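Local structure of rubber oxygenase (Streptomyces sp., 5O1L) at residues A[65-70]-A[202-207]; A[102-107]-A[190-195]; A[139-144]-A[329-334]; A[237-242]-A[252-257]. The protein cleaves poly(cis-1,4-isoprene) chains of natural and synthetic rubber oxidatively, using a non-covalently bound heme b to add dioxygen across their double bonds. All coordinates share one frame; numbering follows the deposited sequence.

The four contacts join helices throughout, for the modelled chain has no strand, yet their chemistry changes with depth. Contact 1 lies at the surface, where a carboxylate and an imidazole share the work with aliphatic carbons. Contacts 2, 3 and 4 are buried; in contact 2 a water and an arginine accompany the apolar packing, whereas in contacts 3 and 4 side-chain packing alone bridges the segments. Contacts 1 and 2 both use helix 187-204, at its C-terminal end and beside the heme respectively. Contacts 3 and 4 touch each other, with Phe237 against Met141, Thr330 and Leu331, and lie far from contact 1, about 33 and 37 Å between centres.

Contact 1. Residues A[65-70]-A[202-207]; sequences AVIDRG and RHLLPQ
The imidazole of His203 is approached by two neighbours on one helical turn, Ile67 and Asp68, one apolar and one charged. The apolar part is led by Ile67. Its CD1 lies 3.9 Å from His203 ND1 in an oblique approach to the ring, and its CG2 stands 4.0 Å from the same nitrogen, as the two side chains run past each other in opposite senses. Ile67 CD1 also lies 4.5 Å from Leu204 CD1, a looser apolar contact. ND1 is thus buried against aliphatic carbon and has no polar partner in the model.

The polar part belongs to Asp68. Its OD1 meets His203 CE1 at the ring edge, 3.0 Å away and near the ring plane, while OD2 stands 3.5 Å from NE2. The carboxylate is turned 65° out of the ring plane, a close approach that is no hydrogen bond, though it may be electrostatically favourable if the imidazole is protonated.

In the all-helical fold this joins the C-terminal ends of helices 59-68 and 187-204, the latter carrying His198, the inferred axial ligand of the heme iron. Helix 59-68 ends in a Schellman motif, in which Gly70 takes a positive phi and the chain bonds back into the last turn.

Within 202-207, Gln207 NE2 gives a hydrogen bond of 2.9 Å to His203 O, coming from above the carbonyl plane, and the same nitrogen lies over the centre of the imidazole. With CG swung anti to the backbone N (chi1 -173°), the His203 ring extends across to helix 59-68; an alanine here is likely to open a gap beside Ile67 and deprive the Asp68 carboxylate of its ring neighbour. Arg202 forms a salt bridge with Asp60.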
# COMPACT_ATOMS: atom_id res chain seq x y z
N ALA A 65 6.63 -1.45 25.35
CA ALA A 65 6.86 -0.72 26.63
C ALA A 65 5.93 0.46 26.76
O ALA A 65 5.28 0.64 27.81
CB ALA A 65 8.28 -0.29 26.76
N VAL A 66 5.76 1.23 25.68
CA VAL A 66 4.84 2.35 25.66
C VAL A 66 3.41 1.90 25.99
O VAL A 66 2.73 2.50 26.85
CB VAL A 66 4.94 3.13 24.33
CG1 VAL A 66 3.82 4.15 24.19
CG2 VAL A 66 6.34 3.76 24.24
N ILE A 67 2.94 0.82 25.40
CA ILE A 67 1.62 0.34 25.63
C ILE A 67 1.49 -0.15 27.12
O ILE A 67 0.57 0.26 27.81
CB ILE A 67 1.25 -0.78 24.66
CG1 ILE A 67 1.08 -0.18 23.27
CG2 ILE A 67 -0.02 -1.46 25.07
CD1 ILE A 67 1.15 -1.20 22.13
N ASP A 68 2.44 -0.96 27.53
CA ASP A 68 2.42 -1.55 28.89
C ASP A 68 2.56 -0.49 30.00
O ASP A 68 2.11 -0.73 31.11
CB ASP A 68 3.50 -2.63 29.01
CG ASP A 68 3.17 -3.89 28.21
OD1 ASP A 68 2.00 -4.05 27.79
OD2 ASP A 68 4.07 -4.73 27.97
N ARG A 69 3.20 0.64 29.73
CA ARG A 69 3.30 1.75 30.70
C ARG A 69 2.12 2.67 30.68
O ARG A 69 2.09 3.60 31.50
CB ARG A 69 4.58 2.56 30.52
CG ARG A 69 5.86 1.79 30.83
CD ARG A 69 7.13 2.63 30.89
NE ARG A 69 7.24 3.51 29.71
CZ ARG A 69 8.10 3.40 28.68
NH1 ARG A 69 7.98 4.26 27.66
NH2 ARG A 69 9.08 2.51 28.59
N GLY A 70 1.09 2.41 29.87
CA GLY A 70 -0.09 3.23 29.80
C GLY A 70 0.10 4.59 29.16
O GLY A 70 -0.67 5.51 29.37
N ARG A 202 1.74 -5.73 16.61
CA ARG A 202 2.49 -6.97 16.88
C ARG A 202 2.38 -7.33 18.36
O ARG A 202 2.44 -8.50 18.72
CB ARG A 202 3.93 -6.83 16.45
CG ARG A 202 4.10 -6.71 14.96
CD ARG A 202 5.55 -6.92 14.57
NE ARG A 202 5.74 -6.54 13.17
CZ ARG A 202 6.12 -5.33 12.81
NH1 ARG A 202 6.48 -4.35 13.65
NH2 ARG A 202 6.09 -5.05 11.48
N HIS A 203 2.28 -6.32 19.22
CA HIS A 203 2.07 -6.58 20.65
C HIS A 203 0.60 -6.95 20.94
O HIS A 203 0.33 -7.80 21.81
CB HIS A 203 2.52 -5.36 21.40
CG HIS A 203 2.53 -5.52 22.90
ND1 HIS A 203 1.77 -4.75 23.74
CD2 HIS A 203 3.22 -6.38 23.68
CE1 HIS A 203 1.98 -5.13 24.99
NE2 HIS A 203 2.83 -6.14 24.98
N LEU A 204 -0.35 -6.37 20.23
CA LEU A 204 -1.77 -6.50 20.51
C LEU A 204 -2.43 -7.72 19.92
O LEU A 204 -3.16 -8.43 20.62
CB LEU A 204 -2.55 -5.25 20.06
CG LEU A 204 -2.09 -4.05 20.88
CD1 LEU A 204 -2.62 -2.77 20.28
CD2 LEU A 204 -2.55 -4.17 22.34
N LEU A 205 -2.23 -7.99 18.62
CA LEU A 205 -2.99 -9.02 17.95
C LEU A 205 -2.78 -10.42 18.57
O LEU A 205 -3.74 -11.19 18.57
CB LEU A 205 -2.75 -9.07 16.43
CG LEU A 205 -3.67 -8.24 15.59
CD1 LEU A 205 -3.28 -8.33 14.09
CD2 LEU A 205 -5.17 -8.55 15.72
N PRO A 206 -1.53 -10.76 19.01
CA PRO A 206 -1.40 -12.10 19.61
C PRO A 206 -2.22 -12.28 20.88
O PRO A 206 -2.43 -13.41 21.29
CB PRO A 206 0.09 -12.22 19.86
CG PRO A 206 0.69 -11.39 18.78
CD PRO A 206 -0.19 -10.17 18.84
N GLN A 207 -2.69 -11.18 21.44
CA GLN A 207 -3.62 -11.24 22.60
C GLN A 207 -5.09 -11.42 22.16
O GLN A 207 -5.97 -11.52 23.04
CB GLN A 207 -3.39 -10.01 23.52
CG GLN A 207 -1.94 -9.83 23.98
CD GLN A 207 -1.71 -8.60 24.87
OE1 GLN A 207 -2.37 -8.44 25.89
NE2 GLN A 207 -0.76 -7.73 24.48

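Contact 2. Residues A[102-107]-A[190-195]; sequences EHARRM and TAVKTR. With HEM (protoporphyrin IX containing Fe), chain C.
Ala104, Val192 and Arg195 carry this contact, and all three are buried. Ala104, the last helical residue of helix 95-104, offers both its methyl and its carbonyl to helix 187-204. The methyl CB lies 4.1 Å from Val192 CG2 and 3.7 Å from Arg195 NH1, meeting the guanidinium obliquely. Val192 answers with one branch: CG2 sits 3.6 Å from Ala104 O and also packs on CA and CB of Arg105, just where the chain leaves the helix. The chi1 of 169° places CG1 anti to the backbone N and leaves CG2 as the branch that faces this turn.

Arg195 extends from CG to NE, bringing NH1 beside the end of the neighbouring helix. There a water at the guanidinium edge, in its plane, accepts from NH1 and donates to Ala104 O at 2.8 Å, so the carbonyl and the arginine are tied through solvent. The other nitrogens are engaged as well, NE in a salt bridge with Asp56 and NH2 with Glu58.

Helix 187-204 lines the heme pocket of this globin-clan catalytic domain, and the contact backs it on the side turned from the cofactor. On the heme side, Thr194 rests CG2 3.4 Å from C4A of the porphyrin and OG1 3.3 Å from its methyl CMA. The hydroxyl is held by a 2.7 Å hydrogen bond to Thr190 O, which also accepts Thr194 N from the opposite face of its carbonyl plane. A glycine in place of this threonine, without methyl or hydroxyl, would probably open a gap against the porphyrin and leave Thr190 O with only the backbone N-H of these two donors. Farther out, Arg105 bridges to Glu102 and donates to Gln87 O.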
# COMPACT_ATOMS: atom_id res chain seq x y z
N GLU A 102 13.71 9.53 16.58
CA GLU A 102 14.79 10.35 16.02
C GLU A 102 15.62 9.50 15.02
O GLU A 102 16.09 10.03 14.02
CB GLU A 102 15.66 10.96 17.16
CG GLU A 102 15.18 12.38 17.54
CD GLU A 102 15.20 13.36 16.31
OE1 GLU A 102 16.30 13.45 15.68
OE2 GLU A 102 14.16 14.02 15.87
N HIS A 103 15.80 8.22 15.33
CA HIS A 103 16.49 7.32 14.44
C HIS A 103 15.63 6.94 13.23
O HIS A 103 16.10 6.96 12.08
CB HIS A 103 16.86 6.08 15.25
CG HIS A 103 17.70 5.10 14.50
ND1 HIS A 103 18.95 5.43 14.01
CD2 HIS A 103 17.49 3.80 14.16
CE1 HIS A 103 19.48 4.38 13.40
NE2 HIS A 103 18.61 3.38 13.48
N ALA A 104 14.35 6.65 13.50
CA ALA A 104 13.45 6.19 12.45
C ALA A 104 13.14 7.24 11.42
O ALA A 104 12.81 6.87 10.26
CB ALA A 104 12.19 5.68 13.08
N ARG A 105 13.27 8.52 11.73
CA ARG A 105 12.96 9.54 10.79
C ARG A 105 14.09 9.84 9.77
O ARG A 105 13.91 10.59 8.85
CB ARG A 105 12.49 10.80 11.53
CG ARG A 105 13.70 11.51 12.13
CD ARG A 105 13.36 12.77 12.92
NE ARG A 105 12.65 13.72 12.09
CZ ARG A 105 12.01 14.80 12.47
NH1 ARG A 105 11.93 15.12 13.76
NH2 ARG A 105 11.39 15.50 11.56
N ARG A 106 15.24 9.18 9.95
CA ARG A 106 16.36 9.42 9.06
C ARG A 106 16.14 8.72 7.71
O ARG A 106 15.84 7.54 7.68
CB ARG A 106 17.61 8.88 9.71
CG ARG A 106 18.02 9.69 10.93
CD ARG A 106 19.13 9.03 11.69
NE ARG A 106 20.30 8.88 10.85
CZ ARG A 106 20.80 7.73 10.40
NH1 ARG A 106 20.28 6.54 10.75
NH2 ARG A 106 21.86 7.79 9.60
N MET A 107 16.35 9.47 6.66
CA MET A 107 16.33 8.90 5.31
C MET A 107 17.51 8.01 5.10
O MET A 107 18.59 8.30 5.64
CB MET A 107 16.35 10.02 4.30
CG MET A 107 15.09 10.84 4.33
SD MET A 107 13.65 10.04 3.61
CE MET A 107 14.02 10.32 1.85
N THR A 190 4.38 10.04 8.19
CA THR A 190 3.44 8.94 8.00
C THR A 190 4.16 7.63 8.13
O THR A 190 3.67 6.71 8.74
CB THR A 190 2.82 9.06 6.61
OG1 THR A 190 2.01 10.24 6.66
CG2 THR A 190 1.97 7.82 6.26
N ALA A 191 5.36 7.51 7.52
CA ALA A 191 6.09 6.26 7.63
C ALA A 191 6.48 5.90 9.04
O ALA A 191 6.37 4.72 9.46
CB ALA A 191 7.34 6.29 6.77
N VAL A 192 6.98 6.85 9.80
CA VAL A 192 7.40 6.61 11.15
C VAL A 192 6.16 6.24 12.04
O VAL A 192 6.20 5.27 12.80
CB VAL A 192 8.17 7.77 11.74
CG1 VAL A 192 8.36 7.58 13.24
CG2 VAL A 192 9.48 7.97 11.05
N LYS A 193 5.07 6.99 11.87
CA LYS A 193 3.87 6.64 12.62
C LYS A 193 3.36 5.27 12.23
O LYS A 193 2.91 4.53 13.10
CB LYS A 193 2.81 7.72 12.37
CG LYS A 193 3.15 9.06 13.06
CD LYS A 193 2.04 10.07 12.89
CE LYS A 193 2.41 11.37 13.56
NZ LYS A 193 1.32 12.37 13.46
N THR A 194 3.39 4.90 10.93
CA THR A 194 2.97 3.58 10.50
C THR A 194 3.82 2.51 11.11
O THR A 194 3.32 1.46 11.54
CB THR A 194 2.95 3.51 8.96
OG1 THR A 194 2.07 4.52 8.41
CG2 THR A 194 2.60 2.07 8.50
N ARG A 195 5.15 2.72 11.09
CA ARG A 195 6.04 1.76 11.72
C ARG A 195 5.67 1.51 13.18
O ARG A 195 5.67 0.38 13.68
CB ARG A 195 7.45 2.27 11.54
CG ARG A 195 8.54 1.40 11.96
CD ARG A 195 9.85 1.88 11.44
NE ARG A 195 10.79 1.01 12.02
CZ ARG A 195 12.08 1.20 12.11
NH1 ARG A 195 12.58 2.30 11.68
NH2 ARG A 195 12.83 0.29 12.71
CHA HEM C . -1.95 0.17 9.97
CHB HEM C . 0.33 1.07 5.90
CHC HEM C . 1.57 -3.55 5.58
CHD HEM C . -1.56 -4.53 9.05
C1A HEM C . -1.37 0.77 8.90
C2A HEM C . -1.45 2.19 8.70
C3A HEM C . -0.84 2.44 7.53
C4A HEM C . -0.35 1.24 7.03
CMA HEM C . -0.73 3.81 6.91
CAA HEM C . -2.12 3.26 9.61
CBA HEM C . -3.62 3.33 9.31
CGA HEM C . -4.17 4.60 9.83
O1A HEM C . -4.38 4.58 11.05
O2A HEM C . -4.37 5.60 9.02
C1B HEM C . 0.90 -0.13 5.47
C2B HEM C . 1.70 -0.21 4.30
C3B HEM C . 2.10 -1.47 4.18
C4B HEM C . 1.50 -2.21 5.28
CMB HEM C . 2.08 0.92 3.36
CAB HEM C . 2.97 -2.18 3.29
CBB HEM C . 3.70 -1.65 2.18
C1C HEM C . 0.82 -4.25 6.52
C2C HEM C . 0.75 -5.70 6.53
C3C HEM C . -0.13 -5.94 7.53
C4C HEM C . -0.60 -4.66 8.02
CMC HEM C . 1.56 -6.65 5.70
CAC HEM C . -0.60 -7.25 8.01
CBC HEM C . -0.16 -8.53 7.70
C1D HEM C . -1.94 -3.33 9.59
C2D HEM C . -2.82 -3.20 10.77
C3D HEM C . -2.94 -1.90 11.03
C4D HEM C . -2.11 -1.21 10.05
CMD HEM C . -3.48 -4.37 11.40
CAD HEM C . -3.80 -1.25 12.15
CBD HEM C . -5.21 -1.08 11.60
CGD HEM C . -6.10 -0.51 12.70
O1D HEM C . -6.61 0.61 12.50
O2D HEM C . -6.33 -1.11 13.79
NA HEM C . -0.67 0.20 7.89
NB HEM C . 0.81 -1.36 5.99
NC HEM C . -0.02 -3.61 7.39
ND HEM C . -1.47 -2.11 9.24
FE HEM C . -0.32 -1.73 7.66
O HOH W 1 11.82 4.32 9.78

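Contact 3. Residues A[139-144]-A[329-334]; sequences GLMSTA and YTLGGE
Leu331 spreads its two methyls over Leu140 and Met141. Just before it, Thr330 keeps to its own helix through a hydrogen bond from OG1 to Phe326 O, while its backbone O accepts one from Lys241 NZ.

Leu331 itself, the last residue of helix 320-331, points at helix 127-142. Its CD1 lies 4.0 Å from Leu140 CB, and its CD2 lies 4.0 Å from Met141 CB and 4.1 Å from Met141 CE. CG stands anti to the carbonyl carbon (chi1 -66°), which directs the fork toward helix 127-142 so that each branch finds a separate neighbour. Met141 bends at its last torsion, bringing the CE methyl round to the same leucine branch that touches its CB.

Gly332 follows with a phi of 89°, where a beta carbon would jam against the preceding carbonyl; it ends one helix and is the N-cap residue of the next, 333-339.

Across the contact, the two hydroxyls of 139-144 bond back to their own helix turn: Thr143 OG1 donates to Leu140 O at 2.7 Å, in the carbonyl plane, and Ser142 OG bonds to Gly139 O, also at 2.7 Å. Thr143 OG1 is also hydrogen-bonded to Thr304 OG1. Phe237 of helix 224-244 packs on both Met141 and Leu331. With aliphatic groups alone meeting between the segments, the join depends on shape and on the exclusion of water, and no directional bond fixes how the two segments are turned.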
# COMPACT_ATOMS: atom_id res chain seq x y z
N GLY A 139 -6.47 -2.09 -3.47
CA GLY A 139 -7.41 -2.15 -2.33
C GLY A 139 -8.28 -3.39 -2.33
O GLY A 139 -8.40 -4.08 -1.34
N LEU A 140 -8.86 -3.75 -3.47
CA LEU A 140 -9.60 -5.00 -3.58
C LEU A 140 -8.70 -6.22 -3.53
O LEU A 140 -9.04 -7.22 -2.89
CB LEU A 140 -10.46 -5.04 -4.85
CG LEU A 140 -11.73 -4.21 -4.73
CD1 LEU A 140 -12.43 -3.87 -6.05
CD2 LEU A 140 -12.71 -4.91 -3.79
N MET A 141 -7.51 -6.17 -4.15
CA MET A 141 -6.62 -7.29 -4.05
C MET A 141 -6.28 -7.60 -2.62
O MET A 141 -6.06 -8.78 -2.32
CB MET A 141 -5.31 -7.02 -4.83
CG MET A 141 -4.57 -8.30 -5.10
SD MET A 141 -2.88 -8.11 -5.61
CE MET A 141 -2.93 -6.74 -6.74
N SER A 142 -6.18 -6.59 -1.76
CA SER A 142 -5.82 -6.79 -0.36
C SER A 142 -6.80 -7.73 0.36
O SER A 142 -6.38 -8.50 1.24
CB SER A 142 -5.73 -5.49 0.35
OG SER A 142 -7.03 -5.05 0.76
N THR A 143 -8.02 -7.78 -0.13
CA THR A 143 -9.05 -8.69 0.47
C THR A 143 -8.85 -10.12 0.07
O THR A 143 -9.46 -11.04 0.68
CB THR A 143 -10.49 -8.21 0.16
OG1 THR A 143 -10.82 -8.42 -1.24
CG2 THR A 143 -10.68 -6.77 0.52
N ALA A 144 -7.93 -10.39 -0.86
CA ALA A 144 -7.46 -11.72 -1.19
C ALA A 144 -6.08 -12.07 -0.61
O ALA A 144 -5.55 -13.12 -0.92
CB ALA A 144 -7.46 -11.94 -2.69
N TYR A 329 -11.57 -6.20 -14.77
CA TYR A 329 -10.66 -5.93 -15.87
C TYR A 329 -9.23 -5.71 -15.32
O TYR A 329 -8.27 -6.16 -15.95
CB TYR A 329 -11.16 -4.68 -16.56
CG TYR A 329 -10.20 -4.11 -17.57
CD1 TYR A 329 -9.91 -4.78 -18.71
CD2 TYR A 329 -9.63 -2.86 -17.38
CE1 TYR A 329 -9.00 -4.26 -19.61
CE2 TYR A 329 -8.80 -2.29 -18.28
CZ TYR A 329 -8.50 -2.96 -19.39
OH TYR A 329 -7.60 -2.39 -20.29
N THR A 330 -9.16 -5.00 -14.23
CA THR A 330 -7.87 -4.61 -13.63
C THR A 330 -7.22 -5.81 -12.99
O THR A 330 -5.99 -6.09 -13.21
CB THR A 330 -8.09 -3.53 -12.64
OG1 THR A 330 -8.56 -2.36 -13.32
CG2 THR A 330 -6.81 -3.20 -11.96
N LEU A 331 -7.96 -6.59 -12.21
CA LEU A 331 -7.39 -7.72 -11.48
C LEU A 331 -7.31 -9.01 -12.28
O LEU A 331 -6.58 -9.96 -11.85
CB LEU A 331 -8.15 -7.96 -10.20
CG LEU A 331 -7.98 -6.77 -9.24
CD1 LEU A 331 -9.05 -6.77 -8.18
CD2 LEU A 331 -6.59 -6.77 -8.63
N GLY A 332 -8.09 -9.09 -13.32
CA GLY A 332 -8.25 -10.35 -14.07
C GLY A 332 -9.36 -11.16 -13.48
O GLY A 332 -9.73 -11.05 -12.31
N GLY A 333 -9.91 -12.03 -14.30
CA GLY A 333 -11.05 -12.83 -13.89
C GLY A 333 -10.76 -13.85 -12.82
O GLY A 333 -11.62 -14.09 -12.00
N GLU A 334 -9.55 -14.37 -12.75
CA GLU A 334 -9.20 -15.34 -11.69
C GLU A 334 -9.19 -14.72 -10.33
O GLU A 334 -9.82 -15.24 -9.40
CB GLU A 334 -7.83 -15.98 -11.92
CG GLU A 334 -7.78 -16.94 -13.11
CD GLU A 334 -6.34 -17.31 -13.44
OE1 GLU A 334 -5.86 -16.85 -14.52
OE2 GLU A 334 -5.70 -18.02 -12.59

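Contact 4. Residues A[237-242]-A[252-257]; sequences FVMRKM and ADAEAY
Met239 is the main projection of this antiparallel pair, its CE methyl pressing into the hollow between Ala254 and the ring of Tyr257. That methyl lies 3.5 Å from Tyr257 CD2, reaching the ring obliquely, and 4.0 Å from Ala254 CA, with Ala254 CB a little farther at 4.2 Å. The small alanine forms the floor of the recess and the tyrosine one of its walls. The methionine gets there by a hook: CG is anti to the backbone N (chi1 -177°), and with the next two torsions both near +60° the chain folds back and brings SD and CE round to the ring, the side chain passing that of Tyr257 in the opposite direction.

The second projection comes from the other helix. Tyr257 also has CG anti to its backbone N, so that its ring reaches across to the side chains of the neighbouring helix and lays the hydroxyl on Val238, with OH 3.5 Å from both CB and CG1. The two side chains meet at about a right angle, the oxygen coming against the branched carbon and a methyl. These long side chains span the distance between the axes of segments 237-242 and 252-257, which pass at 11.6 Å and run at 161°, nearly antiparallel, as the short connection between them allows.

The hydroxyl of Tyr257, which meets only carbon of 237-242, is hydrogen-bonded to Tyr134 OH of helix 127-142. Trp279 of helix 279-289 touches both Met239 and Tyr257, while Phe122 of helix 113-125 packs on Met242 and Asp253. The hairpin of helices 224-244 and 251-267 thereby packs against three further helices, 113-125, 127-142 and 279-289.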
# COMPACT_ATOMS: atom_id res chain seq x y z
N PHE A 237 2.48 -4.26 -8.78
CA PHE A 237 1.20 -4.36 -9.48
C PHE A 237 0.86 -3.12 -10.27
O PHE A 237 0.50 -3.20 -11.46
CB PHE A 237 0.08 -4.60 -8.41
CG PHE A 237 -1.32 -4.47 -8.96
CD1 PHE A 237 -1.82 -5.41 -9.73
CD2 PHE A 237 -2.06 -3.36 -8.62
CE1 PHE A 237 -3.20 -5.29 -10.21
CE2 PHE A 237 -3.36 -3.20 -9.08
CZ PHE A 237 -3.90 -4.18 -9.85
N VAL A 238 0.98 -1.95 -9.68
CA VAL A 238 0.62 -0.73 -10.39
C VAL A 238 1.46 -0.53 -11.58
O VAL A 238 0.94 -0.14 -12.65
CB VAL A 238 0.66 0.48 -9.43
CG1 VAL A 238 0.53 1.81 -10.15
CG2 VAL A 238 -0.40 0.34 -8.45
N MET A 239 2.78 -0.72 -11.48
CA MET A 239 3.65 -0.55 -12.67
C MET A 239 3.25 -1.53 -13.73
O MET A 239 3.20 -1.15 -14.94
CB MET A 239 5.13 -0.67 -12.28
CG MET A 239 6.06 -0.45 -13.43
SD MET A 239 5.84 1.18 -14.24
CE MET A 239 6.29 2.30 -12.90
N ARG A 240 3.01 -2.79 -13.38
CA ARG A 240 2.61 -3.77 -14.39
C ARG A 240 1.36 -3.34 -15.10
O ARG A 240 1.28 -3.41 -16.37
CB ARG A 240 2.44 -5.15 -13.82
CG ARG A 240 1.95 -6.20 -14.81
CD ARG A 240 1.85 -7.59 -14.17
NE ARG A 240 0.88 -7.74 -13.06
CZ ARG A 240 -0.43 -7.93 -13.14
NH1 ARG A 240 -1.09 -7.99 -14.30
NH2 ARG A 240 -1.12 -8.05 -12.03
N LYS A 241 0.38 -2.93 -14.38
CA LYS A 241 -0.90 -2.55 -15.02
C LYS A 241 -0.75 -1.29 -15.84
O LYS A 241 -1.32 -1.24 -16.99
CB LYS A 241 -1.96 -2.35 -13.98
CG LYS A 241 -2.39 -3.57 -13.25
CD LYS A 241 -2.78 -4.76 -14.12
CE LYS A 241 -3.90 -4.41 -15.10
NZ LYS A 241 -4.32 -5.65 -15.81
N MET A 242 -0.00 -0.29 -15.42
CA MET A 242 0.14 0.93 -16.22
C MET A 242 0.76 0.56 -17.55
O MET A 242 0.32 1.06 -18.63
CB MET A 242 0.96 1.99 -15.52
CG MET A 242 0.11 2.60 -14.44
SD MET A 242 0.84 4.13 -13.82
CE MET A 242 2.29 3.52 -13.37
N ALA A 252 13.20 6.26 -17.24
CA ALA A 252 13.61 7.09 -16.14
C ALA A 252 12.45 7.24 -15.11
O ALA A 252 12.68 7.17 -13.89
CB ALA A 252 14.02 8.46 -16.61
N ASP A 253 11.23 7.40 -15.61
CA ASP A 253 10.10 7.51 -14.69
C ASP A 253 9.83 6.19 -14.00
O ASP A 253 9.47 6.18 -12.81
CB ASP A 253 8.83 7.92 -15.43
CG ASP A 253 8.76 9.42 -15.69
OD1 ASP A 253 9.44 10.23 -15.03
OD2 ASP A 253 7.95 9.78 -16.58
N ALA A 254 9.93 5.05 -14.66
CA ALA A 254 9.80 3.76 -14.04
C ALA A 254 10.80 3.60 -12.92
O ALA A 254 10.48 3.06 -11.86
CB ALA A 254 9.92 2.63 -15.01
N GLU A 255 12.03 3.97 -13.18
CA GLU A 255 13.08 3.86 -12.15
C GLU A 255 12.82 4.79 -10.98
O GLU A 255 13.08 4.42 -9.83
CB GLU A 255 14.43 4.13 -12.73
CG GLU A 255 14.85 3.03 -13.66
CD GLU A 255 14.94 1.68 -13.09
OE1 GLU A 255 15.55 1.59 -11.97
OE2 GLU A 255 14.50 0.72 -13.77
N ALA A 256 12.29 5.97 -11.24
CA ALA A 256 12.01 6.92 -10.16
C ALA A 256 10.85 6.44 -9.32
O ALA A 256 10.89 6.56 -8.09
CB ALA A 256 11.70 8.26 -10.76
N TYR A 257 9.83 5.88 -9.95
CA TYR A 257 8.71 5.28 -9.22
C TYR A 257 9.19 4.14 -8.33
O TYR A 257 8.83 4.05 -7.13
CB TYR A 257 7.60 4.82 -10.19
CG TYR A 257 6.40 4.20 -9.57
CD1 TYR A 257 5.42 4.97 -9.08
CD2 TYR A 257 6.24 2.85 -9.46
CE1 TYR A 257 4.28 4.40 -8.53
CE2 TYR A 257 5.12 2.26 -8.92
CZ TYR A 257 4.16 3.06 -8.43
OH TYR A 257 3.03 2.47 -7.81